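Local coordinates for PfkB family carbohydrate kinase (Listeria grayi DSM 20601, PDB 4GM6), which probably phosphorylates a sugar or sugar-acid substrate at the expense of a nucleotide, at residues T29-Q40 / A50-A60; I285-Y295 / A320-N331. All coordinates share one frame; numbering follows the deposited sequence.

Contact 1 of 2, residues T29-Q40 / A50-A60; sequences TIGELLMRLSTQ and ALDIHIGGAEA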
loop_
_atom_site.group_PDB
_atom_site.type_symbol
_atom_site.label_atom_id
_atom_site.label_comp_id
_atom_site.label_asym_id
_atom_site.label_seq_id
_atom_site.Cartn_x
_atom_site.Cartn_y
_atom_site.Cartn_z
ATOM N N THR C 29 -27.621 16.762 -18.045
ATOM C CA THR C 29 -27.798 16.817 -16.605
ATOM C C THR C 29 -27.148 18.062 -15.983
ATOM O O THR C 29 -26.310 18.716 -16.605
ATOM C CB THR C 29 -27.242 15.556 -15.939
ATOM O OG1 THR C 29 -27.780 15.447 -14.619
ATOM C CG2 THR C 29 -25.733 15.624 -15.881
ATOM N N ILE C 30 -27.544 18.376 -14.751
ATOM C CA ILE C 30 -27.079 19.576 -14.062
ATOM C C ILE C 30 -26.690 19.217 -12.638
ATOM O O ILE C 30 -27.461 18.590 -11.902
ATOM C CB ILE C 30 -28.168 20.652 -14.003
ATOM C CG1 ILE C 30 -28.577 21.064 -15.422
ATOM C CG2 ILE C 30 -27.675 21.869 -13.230
ATOM C CD1 ILE C 30 -29.820 21.924 -15.469
ATOM N N GLY C 31 -25.488 19.592 -12.239
ATOM C CA GLY C 31 -25.074 19.244 -10.899
ATOM C C GLY C 31 -23.609 19.448 -10.632
ATOM O O GLY C 31 -22.820 19.642 -11.553
ATOM N N GLU C 32 -23.264 19.390 -9.350
ATOM C CA GLU C 32 -21.912 19.652 -8.899
ATOM C C GLU C 32 -21.119 18.360 -8.768
ATOM O O GLU C 32 -21.658 17.354 -8.300
ATOM C CB GLU C 32 -21.966 20.351 -7.544
ATOM C CG GLU C 32 -20.598 20.535 -6.915
ATOM C CD GLU C 32 -20.639 21.372 -5.657
ATOM O OE1 GLU C 32 -21.721 21.497 -5.042
ATOM O OE2 GLU C 32 -19.574 21.893 -5.268
ATOM N N LEU C 33 -19.845 18.401 -9.169
ATOM C CA LEU C 33 -18.918 17.307 -8.942
ATOM C C LEU C 33 -18.156 17.522 -7.639
ATOM O O LEU C 33 -17.709 18.629 -7.348
ATOM C CB LEU C 33 -17.912 17.178 -10.088
ATOM C CG LEU C 33 -18.438 16.459 -11.330
ATOM C CD1 LEU C 33 -19.179 17.473 -12.184
ATOM C CD2 LEU C 33 -17.315 15.808 -12.123
ATOM N N LEU C 34 -18.002 16.453 -6.866
ATOM C CA LEU C 34 -17.305 16.523 -5.588
ATOM C C LEU C 34 -16.110 15.590 -5.628
ATOM O O LEU C 34 -16.133 14.557 -6.305
ATOM C CB LEU C 34 -18.231 16.076 -4.447
ATOM C CG LEU C 34 -19.492 16.910 -4.278
ATOM C CD1 LEU C 34 -20.388 16.330 -3.182
ATOM C CD2 LEU C 34 -19.056 18.325 -3.940
ATOM N N MET C 35 -15.063 15.918 -4.896
ATOM C CA MET C 35 -14.046 14.907 -4.692
ATOM C C MET C 35 -14.347 14.200 -3.373
ATOM O O MET C 35 -14.453 14.845 -2.317
ATOM C CB MET C 35 -12.647 15.491 -4.680
ATOM C CG MET C 35 -11.601 14.428 -4.339
ATOM S SD MET C 35 -9.897 14.989 -4.516
ATOM C CE MET C 35 -9.875 16.421 -3.448
ATOM N N ARG C 36 -14.524 12.890 -3.426
ATOM C CA ARG C 36 -14.716 12.146 -2.197
ATOM C C ARG C 36 -13.368 11.641 -1.678
ATOM O O ARG C 36 -12.543 11.181 -2.462
ATOM C CB ARG C 36 -15.680 10.970 -2.370
ATOM C CG ARG C 36 -15.556 10.059 -1.163
ATOM C CD ARG C 36 -16.600 8.965 -1.033
ATOM N NE ARG C 36 -17.018 8.309 -2.265
ATOM C CZ ARG C 36 -16.986 6.990 -2.486
ATOM N NH1 ARG C 36 -17.444 6.503 -3.625
ATOM N NH2 ARG C 36 -16.489 6.160 -1.596
ATOM N N LEU C 37 -13.150 11.753 -0.367
ATOM C CA LEU C 37 -11.913 11.283 0.297
ATOM C C LEU C 37 -12.269 10.270 1.370
ATOM O O LEU C 37 -12.883 10.627 2.371
ATOM C CB LEU C 37 -11.162 12.469 0.900
ATOM C CG LEU C 37 -10.812 13.505 -0.189
ATOM C CD1 LEU C 37 -11.113 14.920 0.265
ATOM C CD2 LEU C 37 -9.364 13.403 -0.592
ATOM N N SER C 38 -11.852 9.019 1.155
ATOM C CA SER C 38 -12.375 7.853 1.866
ATOM C C SER C 38 -11.306 7.173 2.719
ATOM O O SER C 38 -10.175 7.029 2.261
ATOM C CB SER C 38 -12.824 6.812 0.826
ATOM O OG SER C 38 -14.144 7.057 0.423
ATOM N N THR C 39 -11.667 6.727 3.926
ATOM C CA THR C 39 -10.761 5.873 4.719
ATOM C C THR C 39 -10.902 4.436 4.234
ATOM O O THR C 39 -11.861 4.084 3.561
ATOM C CB THR C 39 -11.090 5.896 6.226
ATOM O OG1 THR C 39 -12.330 5.206 6.472
ATOM C CG2 THR C 39 -11.208 7.315 6.724
ATOM N N GLN C 40 -9.942 3.607 4.579
ATOM C CA GLN C 40 -9.976 2.199 4.215
ATOM C C GLN C 40 -10.889 1.452 5.213
ATOM O O GLN C 40 -11.210 1.969 6.294
ATOM C CB GLN C 40 -8.521 1.647 4.197
ATOM C CG GLN C 40 -7.639 2.366 3.133
ATOM C CD GLN C 40 -7.202 3.786 3.564
ATOM O OE1 GLN C 40 -6.775 3.972 4.710
ATOM N NE2 GLN C 40 -7.309 4.795 2.655
ATOM N N ALA C 50 -3.872 8.032 5.127
ATOM C CA ALA C 50 -4.074 8.337 3.705
ATOM C C ALA C 50 -5.553 8.264 3.385
ATOM O O ALA C 50 -6.274 7.508 4.011
ATOM C CB ALA C 50 -3.318 7.361 2.830
ATOM N N LEU C 51 -6.007 9.054 2.419
ATOM C CA LEU C 51 -7.389 8.963 1.971
ATOM C C LEU C 51 -7.412 8.588 0.497
ATOM O O LEU C 51 -6.682 9.182 -0.306
ATOM C CB LEU C 51 -8.087 10.322 2.150
ATOM C CG LEU C 51 -8.195 10.822 3.593
ATOM C CD1 LEU C 51 -8.356 12.336 3.648
ATOM C CD2 LEU C 51 -9.371 10.129 4.275
ATOM N N ASP C 52 -8.263 7.629 0.147
ATOM C CA ASP C 52 -8.527 7.296 -1.262
ATOM C C ASP C 52 -9.434 8.326 -1.933
ATOM O O ASP C 52 -10.387 8.804 -1.333
ATOM C CB ASP C 52 -9.148 5.897 -1.352
ATOM C CG ASP C 52 -8.204 4.831 -0.842
ATOM O OD1 ASP C 52 -7.068 4.831 -1.326
ATOM O OD2 ASP C 52 -8.562 4.049 0.068
ATOM N N ILE C 53 -9.133 8.660 -3.184
ATOM C CA ILE C 53 -9.869 9.682 -3.915
ATOM C C ILE C 53 -10.856 9.077 -4.908
ATOM O O ILE C 53 -10.522 8.128 -5.608
ATOM C CB ILE C 53 -8.895 10.488 -4.793
ATOM C CG1 ILE C 53 -7.925 11.305 -3.960
ATOM C CG2 ILE C 53 -9.674 11.395 -5.736
ATOM C CD1 ILE C 53 -7.058 12.188 -4.856
ATOM N N HIS C 54 -12.063 9.637 -4.981
ATOM C CA HIS C 54 -13.030 9.297 -6.033
ATOM C C HIS C 54 -13.775 10.571 -6.411
ATOM O O HIS C 54 -14.117 11.360 -5.538
ATOM C CB HIS C 54 -14.026 8.252 -5.540
ATOM C CG HIS C 54 -13.396 6.922 -5.272
ATOM N ND1 HIS C 54 -13.047 6.499 -4.007
ATOM C CD2 HIS C 54 -13.004 5.945 -6.119
ATOM C CE1 HIS C 54 -12.489 5.305 -4.085
ATOM N NE2 HIS C 54 -12.450 4.950 -5.357
ATOM N N ILE C 55 -13.988 10.787 -7.706
ATOM C CA ILE C 55 -14.793 11.911 -8.176
ATOM C C ILE C 55 -16.224 11.438 -8.358
ATOM O O ILE C 55 -16.467 10.335 -8.841
ATOM C CB ILE C 55 -14.278 12.441 -9.517
ATOM C CG1 ILE C 55 -12.775 12.698 -9.419
ATOM C CG2 ILE C 55 -15.075 13.670 -9.973
ATOM C CD1 ILE C 55 -12.377 13.803 -8.461
ATOM N N GLY C 56 -17.177 12.268 -7.958
ATOM C CA GLY C 56 -18.576 11.878 -8.057
ATOM C C GLY C 56 -19.497 13.064 -7.894
ATOM O O GLY C 56 -19.054 14.192 -7.808
ATOM N N GLY C 57 -20.791 12.780 -7.829
ATOM C CA GLY C 57 -21.828 13.798 -7.782
ATOM C C GLY C 57 -23.069 13.111 -8.313
ATOM O O GLY C 57 -23.006 12.475 -9.357
ATOM N N ALA C 58 -24.187 13.213 -7.593
ATOM C CA ALA C 58 -25.407 12.489 -7.981
ATOM C C ALA C 58 -25.667 12.572 -9.478
ATOM O O ALA C 58 -25.793 11.545 -10.159
ATOM C CB ALA C 58 -26.618 12.986 -7.197
ATOM N N GLU C 59 -25.757 13.792 -9.997
ATOM C CA GLU C 59 -26.110 13.973 -11.411
ATOM C C GLU C 59 -24.960 13.545 -12.330
ATOM O O GLU C 59 -25.169 12.874 -13.342
ATOM C CB GLU C 59 -26.531 15.424 -11.691
ATOM C CG GLU C 59 -27.782 15.852 -10.936
ATOM C CD GLU C 59 -27.474 16.548 -9.619
ATOM O OE1 GLU C 59 -26.362 16.350 -9.086
ATOM O OE2 GLU C 59 -28.336 17.318 -9.123
ATOM N N ALA C 60 -23.747 13.939 -11.967
ATOM C CA ALA C 60 -22.545 13.488 -12.681
ATOM C C ALA C 60 -22.433 11.963 -12.749
ATOM O O ALA C 60 -22.003 11.407 -13.766
ATOM C CB ALA C 60 -21.305 14.058 -12.026
HETATM O O HOH W 1 -25.423 18.523 -7.568
HETATM O O HOH W 2 -23.606 16.031 -9.780
HETATM O O HOH W 3 -12.839 8.126 -2.168
HETATM O O HOH W 4 -11.030 3.903 0.840
HETATM O O HOH W 5 -4.716 5.186 6.497
#

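Contact 2 of 2, residues I285-Y295 / A320-N331; sequences IVDRVGGGDAY and AGLKHSIHGDIN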
loop_
_atom_site.group_PDB
_atom_site.type_symbol
_atom_site.label_atom_id
_atom_site.label_comp_id
_atom_site.label_asym_id
_atom_site.label_seq_id
_atom_site.Cartn_x
_atom_site.Cartn_y
_atom_site.Cartn_z
ATOM N N ILE C 285 -20.998 -5.428 1.835
ATOM C CA ILE C 285 -21.133 -4.273 0.957
ATOM C C ILE C 285 -19.769 -3.633 0.745
ATOM O O ILE C 285 -19.121 -3.244 1.709
ATOM C CB ILE C 285 -22.135 -3.254 1.524
ATOM C CG1 ILE C 285 -23.524 -3.896 1.528
ATOM C CG2 ILE C 285 -22.117 -1.980 0.688
ATOM C CD1 ILE C 285 -24.618 -3.070 2.174
ATOM N N VAL C 286 -19.331 -3.526 -0.508
ATOM C CA VAL C 286 -18.047 -2.883 -0.800
ATOM C C VAL C 286 -18.163 -1.359 -0.705
ATOM O O VAL C 286 -17.421 -0.717 0.037
ATOM C CB VAL C 286 -17.478 -3.298 -2.175
ATOM C CG1 VAL C 286 -16.242 -2.468 -2.526
ATOM C CG2 VAL C 286 -17.090 -4.777 -2.164
ATOM N N ASP C 287 -19.112 -0.782 -1.440
ATOM C CA ASP C 287 -19.282 0.660 -1.448
ATOM C C ASP C 287 -20.678 0.979 -1.978
ATOM O O ASP C 287 -20.904 0.944 -3.186
ATOM C CB ASP C 287 -18.243 1.305 -2.367
ATOM C CG ASP C 287 -18.183 2.829 -2.206
ATOM O OD1 ASP C 287 -19.116 3.381 -1.598
ATOM O OD2 ASP C 287 -17.197 3.456 -2.671
ATOM N N ARG C 288 -21.609 1.282 -1.082
ATOM C CA ARG C 288 -22.987 1.610 -1.488
ATOM C C ARG C 288 -23.111 2.967 -2.175
ATOM O O ARG C 288 -24.170 3.273 -2.743
ATOM C CB ARG C 288 -23.932 1.604 -0.285
ATOM C CG ARG C 288 -23.717 2.797 0.648
ATOM C CD ARG C 288 -24.758 2.844 1.757
ATOM N NE ARG C 288 -26.018 3.444 1.299
ATOM C CZ ARG C 288 -27.100 3.588 2.060
ATOM N NH1 ARG C 288 -27.090 3.170 3.321
ATOM N NH2 ARG C 288 -28.195 4.149 1.558
ATOM N N VAL C 289 -22.063 3.785 -2.125
ATOM C CA VAL C 289 -22.187 5.153 -2.649
ATOM C C VAL C 289 -22.414 5.103 -4.152
ATOM O O VAL C 289 -21.727 4.386 -4.866
ATOM C CB VAL C 289 -20.963 6.054 -2.314
ATOM C CG1 VAL C 289 -21.118 7.419 -2.980
ATOM C CG2 VAL C 289 -20.829 6.247 -0.809
ATOM N N GLY C 290 -23.406 5.845 -4.635
ATOM C CA GLY C 290 -23.682 5.868 -6.060
ATOM C C GLY C 290 -24.585 4.734 -6.527
ATOM O O GLY C 290 -24.858 4.605 -7.719
ATOM N N GLY C 291 -25.045 3.902 -5.600
ATOM C CA GLY C 291 -25.937 2.807 -5.960
ATOM C C GLY C 291 -27.273 3.342 -6.448
ATOM O O GLY C 291 -27.855 2.803 -7.391
ATOM N N GLY C 292 -27.755 4.415 -5.820
ATOM C CA GLY C 292 -29.028 5.028 -6.236
ATOM C C GLY C 292 -28.873 5.674 -7.603
ATOM O O GLY C 292 -29.797 5.671 -8.410
ATOM N N ASP C 293 -27.693 6.237 -7.864
ATOM C CA ASP C 293 -27.404 6.843 -9.156
ATOM C C ASP C 293 -27.312 5.784 -10.238
ATOM O O ASP C 293 -27.600 6.053 -11.403
ATOM C CB ASP C 293 -26.108 7.664 -9.106
ATOM C CG ASP C 293 -26.158 8.741 -8.040
ATOM O OD1 ASP C 293 -27.260 9.285 -7.795
ATOM O OD2 ASP C 293 -25.116 9.034 -7.424
ATOM N N ALA C 294 -26.892 4.585 -9.856
ATOM C CA ALA C 294 -26.796 3.497 -10.808
ATOM C C ALA C 294 -28.210 3.044 -11.140
ATOM O O ALA C 294 -28.521 2.749 -12.292
ATOM C CB ALA C 294 -25.969 2.346 -10.237
ATOM N N TYR C 295 -29.065 2.985 -10.122
ATOM C CA TYR C 295 -30.468 2.654 -10.330
ATOM C C TYR C 295 -31.099 3.707 -11.225
ATOM O O TYR C 295 -31.742 3.388 -12.220
ATOM C CB TYR C 295 -31.222 2.592 -9.003
ATOM C CG TYR C 295 -32.652 2.086 -9.133
ATOM C CD1 TYR C 295 -32.914 0.742 -9.403
ATOM C CD2 TYR C 295 -33.742 2.944 -8.972
ATOM C CE1 TYR C 295 -34.216 0.274 -9.528
ATOM C CE2 TYR C 295 -35.051 2.479 -9.094
ATOM C CZ TYR C 295 -35.284 1.143 -9.370
ATOM O OH TYR C 295 -36.585 0.662 -9.470
ATOM N N ALA C 320 -27.947 -1.554 -9.998
ATOM C CA ALA C 320 -27.725 -0.954 -8.687
ATOM C C ALA C 320 -27.076 -1.965 -7.748
ATOM O O ALA C 320 -26.207 -1.619 -6.948
ATOM C CB ALA C 320 -29.054 -0.477 -8.111
ATOM N N GLY C 321 -27.511 -3.219 -7.838
ATOM C CA GLY C 321 -26.979 -4.253 -6.964
ATOM C C GLY C 321 -25.499 -4.464 -7.200
ATOM O O GLY C 321 -24.708 -4.508 -6.252
ATOM N N LEU C 322 -25.127 -4.576 -8.473
ATOM C CA LEU C 322 -23.735 -4.774 -8.864
ATOM C C LEU C 322 -22.846 -3.607 -8.445
ATOM O O LEU C 322 -21.721 -3.829 -8.039
ATOM C CB LEU C 322 -23.616 -5.031 -10.374
ATOM C CG LEU C 322 -24.120 -6.398 -10.872
ATOM C CD1 LEU C 322 -24.115 -6.432 -12.392
ATOM C CD2 LEU C 322 -23.300 -7.564 -10.321
ATOM N N LYS C 323 -23.344 -2.372 -8.548
ATOM C CA LYS C 323 -22.555 -1.197 -8.156
ATOM C C LYS C 323 -22.051 -1.290 -6.706
ATOM O O LYS C 323 -20.993 -0.773 -6.381
ATOM C CB LYS C 323 -23.359 0.110 -8.341
ATOM C CG LYS C 323 -22.745 1.320 -7.629
ATOM C CD LYS C 323 -21.349 1.629 -8.144
ATOM C CE LYS C 323 -20.614 2.605 -7.235
ATOM N NZ LYS C 323 -20.224 2.044 -5.894
ATOM N N HIS C 324 -22.815 -1.950 -5.843
ATOM C CA HIS C 324 -22.445 -2.064 -4.439
ATOM C C HIS C 324 -21.114 -2.801 -4.261
ATOM O O HIS C 324 -20.473 -2.662 -3.233
ATOM C CB HIS C 324 -23.552 -2.771 -3.652
ATOM C CG HIS C 324 -24.726 -1.897 -3.335
ATOM N ND1 HIS C 324 -25.638 -1.499 -4.287
ATOM C CD2 HIS C 324 -25.145 -1.358 -2.164
ATOM C CE1 HIS C 324 -26.562 -0.741 -3.720
ATOM N NE2 HIS C 324 -26.283 -0.639 -2.432
ATOM N N SER C 325 -20.692 -3.556 -5.272
ATOM C CA SER C 325 -19.448 -4.331 -5.197
ATOM C C SER C 325 -18.218 -3.568 -5.694
ATOM O O SER C 325 -17.114 -4.131 -5.748
ATOM C CB SER C 325 -19.568 -5.607 -6.027
ATOM O OG SER C 325 -20.508 -6.507 -5.478
ATOM N N ILE C 326 -18.417 -2.314 -6.087
ATOM C CA ILE C 326 -17.353 -1.498 -6.686
ATOM C C ILE C 326 -17.048 -0.227 -5.884
ATOM O O ILE C 326 -17.944 0.568 -5.575
ATOM C CB ILE C 326 -17.713 -1.112 -8.130
ATOM C CG1 ILE C 326 -17.998 -2.378 -8.931
ATOM C CG2 ILE C 326 -16.578 -0.318 -8.786
ATOM C CD1 ILE C 326 -16.744 -3.223 -9.150
ATOM N N HIS C 327 -15.779 -0.054 -5.531
ATOM C CA HIS C 327 -15.321 1.177 -4.916
ATOM C C HIS C 327 -15.496 2.346 -5.859
ATOM O O HIS C 327 -15.224 2.231 -7.060
ATOM C CB HIS C 327 -13.830 1.073 -4.558
ATOM C CG HIS C 327 -13.555 0.201 -3.375
ATOM N ND1 HIS C 327 -14.049 0.479 -2.115
ATOM C CD2 HIS C 327 -12.828 -0.941 -3.252
ATOM C CE1 HIS C 327 -13.643 -0.454 -1.268
ATOM N NE2 HIS C 327 -12.903 -1.327 -1.932
ATOM N N GLY C 328 -15.905 3.483 -5.300
ATOM C CA GLY C 328 -16.056 4.706 -6.069
ATOM C C GLY C 328 -17.513 5.011 -6.329
ATOM O O GLY C 328 -18.411 4.311 -5.838
ATOM N N ASP C 329 -17.751 6.038 -7.133
ATOM C CA ASP C 329 -19.105 6.572 -7.301
ATOM C C ASP C 329 -19.834 6.072 -8.528
ATOM O O ASP C 329 -21.049 6.164 -8.599
ATOM C CB ASP C 329 -19.064 8.097 -7.384
ATOM C CG ASP C 329 -19.176 8.746 -6.035
ATOM O OD1 ASP C 329 -18.467 8.306 -5.101
ATOM O OD2 ASP C 329 -19.997 9.687 -5.912
ATOM N N ILE C 330 -19.107 5.564 -9.505
ATOM C CA ILE C 330 -19.733 5.225 -10.769
ATOM C C ILE C 330 -19.781 3.716 -10.998
ATOM O O ILE C 330 -19.007 2.961 -10.408
ATOM C CB ILE C 330 -19.025 5.938 -11.940
ATOM C CG1 ILE C 330 -17.566 5.486 -12.024
ATOM C CG2 ILE C 330 -19.092 7.454 -11.753
ATOM C CD1 ILE C 330 -17.358 4.302 -12.943
ATOM N N ASN C 331 -20.704 3.298 -11.854
ATOM C CA ASN C 331 -20.944 1.894 -12.168
ATOM C C ASN C 331 -20.167 1.545 -13.423
ATOM O O ASN C 331 -20.380 2.148 -14.466
ATOM C CB ASN C 331 -22.452 1.666 -12.395
ATOM C CG ASN C 331 -22.901 0.267 -12.012
ATOM O OD1 ASN C 331 -22.169 -0.486 -11.360
ATOM N ND2 ASN C 331 -24.123 -0.078 -12.383
HETATM O O HOH W 6 -21.083 -5.399 -2.249
HETATM O O HOH W 7 -14.909 2.822 -1.285
HETATM O O HOH W 8 -23.111 4.774 -9.667
HETATM O O HOH W 9 -25.965 1.829 -13.669
#

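Contact 1 of 2, residues T29-Q40 / A50-A60
Gln40 NE2 donates to two acceptors of the facing strand, Asp52 OD2 at 3.0 Å and Ala50 O. A bend at chi2 (76°) brings the amide back toward both, and both lie in its plane. The amide and the Asp52 carboxylate are 87° apart, and OD2 is approached from above the carboxylate plane. This grip ties the loop end of an antiparallel beta hairpin, 34-38 with 50-56, part of the small sheet that forms the lid in PfkB kinases. Beyond Asp52 the ladder is regular, and Arg36 N reaches His54 O at 2.6 Å. At the edge, Ala50 to Asp52 pair with a strand of the second subunit, continuing the sheet. On one face Met35 SD lies 3.8 Å from Ile53 CG2, and Ile53 also touches helix 83-94. On the other, His54 ND1 sits over the Arg36 guanidinium, toward its rim, while Arg36 NH2 donates to Ser38 OG and the group also forms salt bridges with Asp287 and Asp329. At the start of helix 58-68 the Glu59 carboxylate lies beside Gly31. Its OE2 is held by Ser157 and Thr160, and OE1 accepts from two waters, one bound by Glu32 N, the other donating to Glu32 O and accepting from Ala60 N.

Contact 2 of 2, residues I285-Y295 / A320-N331
The ammonium group of Lys323 is surrounded by four backbone carbonyls, two from each segment. From its own segment NZ finds Ile326 O at 2.7 Å and Gly328 O at 2.9 Å. Across the contact it donates to Val289 O at 3.0 Å, nearly along that carbonyl's axis, and weakly to Asp287 O. Bends at chi2 (61°) and chi4 (70°) curl the chain back and bring NZ to these four oxygens, which probably balance its buried charge. In ribokinase, mainly backbone carbonyls of the corresponding loops hold a monovalent cation; the position of NZ is consistent with the lysine taking that ion's place. Asp287 reinforces the same loop: its N-H goes to His324 O (2.9 Å), OD2 accepts from Gly328 N (2.9 Å) on the anti side of the carboxylate, and OD1 takes the N-H of Val289 in an Asx turn. Next to it, Val286 CG1, set anti to the backbone N, rests 3.5 Å from the centroid of the His327 ring, a CH-pi contact over the face. The His324 ring is fixed by ND1, which donates in the ring plane to Ala320 O, and by NE2, which bonds Arg254; Arg288 CB packs obliquely against it. The run Gly290-Gly291-Gly292-Asp293 corresponds to the GxGD part of the second PfkB signature, with Gly290 the N-cap of helix 291-304, and in relatives its aspartate acts as the catalytic base. Along that helix Ala294 CB touches Lys323 CB and Asn331 ND2, and ND2 donates to Ala319 O and, through a water, reaches Ala294 O. The contact thus brings the start of helix 291-304 against the C-terminal part of helix 309-323, with strand 261-270 beside Ile285, Arg288 and Ala320, and helix 58-68 touching Asp293 and Ile330.

The centres of contacts 1 and 2 lie 13 Å apart, yet the lid hairpin and the two loops of contact 2 touch directly. Arg36 of contact 1 is the bridge: its NH1 meets Asp329 OD1 at 2.5 Å and its NH2 meets Asp287 OD2 at 3.0 Å, so one guanidinium secures both segments of contact 2. Alongside, His54 CD2 packs 3.3 Å from Gly328 CA. Helix 58-68, which begins in contact 1, adds a second tie through Asn61, whose ND2 bonds Asp293 and Asp329. In PfkB relatives the substrate lies between lid and signature loop, consistent with these two contacts together bordering the active site.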